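Local atomic coordinates of dTDP-4-dehydrorhamnose reductase (Sulfolobus tokodaii, PDB entry 2GGS), a protein that binds NADPH on a Rossmann-type fold and probably acts as a dTDP-4-dehydrorhamnose reductase, an oxidoreductase of nucleotide-linked sugars. Residues T44-L49 and V88-R93. Sequence-based numbering, arbitrary orientation.
Sequences TDFPRL and VRHIVR
Phe46 and His90 lie face against face in an offset stack that joins the first turn of helix 46-56 to helix 77-97, neighbouring helices of the Rossmann-type fold. The ring centroids are 4.1 Å apart and the planes only 13° from parallel. The offset sets Phe46 CB over the middle of the imidazole, 3.6 Å from its centroid, a CH-pi contact, while His90 CD2 reaches Phe46 CG at 3.3 Å. CG anti to the carbonyl carbon (chi1 -65°) carries the imidazole toward helix 46-56, and chi2 near -81° lays its face against Phe46; Thr44 O covers the other phenyl face. Beside the stack, Leu49 CD2 touches His90 CB at 3.9 Å and Ile91 CG1 at 3.8 Å, completing the tightly packed part, which Leu41, Leu43 and Ile61 extend. The side of partly exposed Phe46 and exposed Arg93 is looser: Arg93 touches nothing in 44-49 but bridges to Glu50. Glu50 also hydrogen-bonds His90 ND1, which, with the stack, would hold the imidazole's rotation. An alanine in place of His90 would probably leave one phenyl face without its stacking partner and cost Glu50 a hydrogen bond. Glu50 may favour a protonated imidazole, though Arg93 shares its charge.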
loop_
_atom_site.group_PDB
_atom_site.type_symbol
_atom_site.label_atom_id
_atom_site.label_comp_id
_atom_site.label_asym_id
_atom_site.label_seq_id
_atom_site.Cartn_x
_atom_site.Cartn_y
_atom_site.Cartn_z
ATOM N N THR A 44 -2.377 -14.499 10.060
ATOM C CA THR A 44 -3.232 -14.485 11.272
ATOM C C THR A 44 -3.073 -15.771 12.114
ATOM O O THR A 44 -3.662 -15.883 13.190
ATOM C CB THR A 44 -4.722 -14.221 10.969
ATOM O OG1 THR A 44 -5.285 -15.321 10.242
ATOM C CG2 THR A 44 -4.912 -12.880 10.172
ATOM N N ASP A 45 -2.295 -16.713 11.628
ATOM C CA ASP A 45 -1.891 -17.887 12.429
ATOM C C ASP A 45 -0.567 -17.508 13.110
ATOM O O ASP A 45 0.527 -17.841 12.627
ATOM C CB ASP A 45 -1.792 -19.143 11.538
ATOM C CG ASP A 45 -1.420 -20.415 12.331
ATOM O OD1 ASP A 45 -1.003 -20.329 13.505
ATOM O OD2 ASP A 45 -1.517 -21.502 11.744
ATOM N N PHE A 46 -0.669 -16.792 14.230
ATOM C CA PHE A 46 0.507 -16.146 14.812
ATOM C C PHE A 46 1.684 -17.076 15.160
ATOM O O PHE A 46 2.818 -16.749 14.840
ATOM C CB PHE A 46 0.169 -15.162 15.957
ATOM C CG PHE A 46 -0.919 -14.145 15.609
ATOM C CD1 PHE A 46 -0.939 -13.493 14.360
ATOM C CD2 PHE A 46 -1.901 -13.813 16.545
ATOM C CE1 PHE A 46 -1.956 -12.564 14.051
ATOM C CE2 PHE A 46 -2.907 -12.871 16.262
ATOM C CZ PHE A 46 -2.930 -12.249 14.994
ATOM N N PRO A 47 1.431 -18.262 15.765
ATOM C CA PRO A 47 2.604 -19.091 16.043
ATOM C C PRO A 47 3.309 -19.568 14.782
ATOM O O PRO A 47 4.559 -19.607 14.772
ATOM C CB PRO A 47 2.016 -20.284 16.846
ATOM C CG PRO A 47 0.706 -19.756 17.373
ATOM C CD PRO A 47 0.188 -18.900 16.250
ATOM N N ARG A 48 2.537 -19.867 13.737
ATOM C CA ARG A 48 3.090 -20.325 12.444
ATOM C C ARG A 48 3.884 -19.190 11.778
ATOM O O ARG A 48 4.972 -19.422 11.236
ATOM C CB ARG A 48 2.009 -20.860 11.520
ATOM C CG ARG A 48 1.626 -22.306 11.823
ATOM C CD ARG A 48 0.982 -23.010 10.632
ATOM N NE ARG A 48 0.210 -24.180 11.050
ATOM C CZ ARG A 48 -0.620 -24.856 10.257
ATOM N NH1 ARG A 48 -0.764 -24.505 8.983
ATOM N NH2 ARG A 48 -1.294 -25.900 10.731
ATOM N N LEU A 49 3.342 -17.976 11.860
ATOM C CA LEU A 49 4.060 -16.770 11.386
ATOM C C LEU A 49 5.409 -16.581 12.073
ATOM O O LEU A 49 6.451 -16.456 11.400
ATOM C CB LEU A 49 3.178 -15.528 11.552
ATOM C CG LEU A 49 3.861 -14.164 11.363
ATOM C CD1 LEU A 49 4.283 -14.035 9.885
ATOM C CD2 LEU A 49 2.893 -13.068 11.767
ATOM N N VAL A 88 1.097 -7.556 12.728
ATOM C CA VAL A 88 2.295 -6.713 12.777
ATOM C C VAL A 88 3.016 -6.893 14.109
ATOM O O VAL A 88 4.253 -6.893 14.155
ATOM C CB VAL A 88 1.978 -5.218 12.510
ATOM C CG1 VAL A 88 3.297 -4.397 12.514
ATOM C CG2 VAL A 88 1.275 -5.057 11.183
ATOM N N ARG A 89 2.255 -7.034 15.205
ATOM C CA ARG A 89 2.871 -7.247 16.508
ATOM C C ARG A 89 3.772 -8.498 16.465
ATOM O O ARG A 89 4.902 -8.537 17.009
ATOM C CB ARG A 89 1.815 -7.390 17.600
ATOM C CG ARG A 89 2.503 -7.491 18.971
ATOM C CD ARG A 89 1.529 -7.345 20.136
ATOM N NE ARG A 89 0.954 -8.622 20.536
ATOM C CZ ARG A 89 1.496 -9.459 21.412
ATOM N NH1 ARG A 89 2.675 -9.190 21.978
ATOM N NH2 ARG A 89 0.866 -10.589 21.694
ATOM N N HIS A 90 3.280 -9.517 15.796
ATOM C CA HIS A 90 3.996 -10.773 15.752
ATOM C C HIS A 90 5.161 -10.765 14.757
ATOM O O HIS A 90 6.174 -11.381 14.984
ATOM C CB HIS A 90 2.985 -11.896 15.502
ATOM C CG HIS A 90 2.030 -12.054 16.636
ATOM N ND1 HIS A 90 2.366 -12.760 17.770
ATOM C CD2 HIS A 90 0.781 -11.569 16.849
ATOM C CE1 HIS A 90 1.352 -12.730 18.623
ATOM N NE2 HIS A 90 0.386 -12.000 18.102
ATOM N N ILE A 91 5.016 -10.040 13.656
ATOM C CA ILE A 91 6.129 -9.828 12.767
ATOM C C ILE A 91 7.284 -9.105 13.483
ATOM O O ILE A 91 8.424 -9.519 13.406
ATOM C CB ILE A 91 5.672 -9.013 11.529
ATOM C CG1 ILE A 91 4.730 -9.873 10.678
ATOM C CG2 ILE A 91 6.894 -8.572 10.727
ATOM C CD1 ILE A 91 4.096 -9.065 9.501
ATOM N N VAL A 92 6.957 -8.052 14.213
ATOM C CA VAL A 92 7.965 -7.309 14.985
ATOM C C VAL A 92 8.642 -8.211 16.049
ATOM O O VAL A 92 9.869 -8.215 16.162
ATOM C CB VAL A 92 7.366 -6.056 15.607
ATOM C CG1 VAL A 92 8.334 -5.434 16.610
ATOM C CG2 VAL A 92 7.023 -5.065 14.468
ATOM N N ARG A 93 7.828 -8.990 16.777
ATOM C CA ARG A 93 8.371 -9.840 17.840
ATOM C C ARG A 93 9.370 -10.884 17.321
ATOM O O ARG A 93 10.515 -10.965 17.796
ATOM C CB ARG A 93 7.255 -10.519 18.628
ATOM C CG ARG A 93 7.807 -11.188 19.867
ATOM C CD ARG A 93 6.706 -11.499 20.824
ATOM N NE ARG A 93 5.798 -12.509 20.304
ATOM C CZ ARG A 93 4.860 -13.090 21.050
ATOM N NH1 ARG A 93 4.742 -12.747 22.324
ATOM N NH2 ARG A 93 4.053 -14.012 20.550
#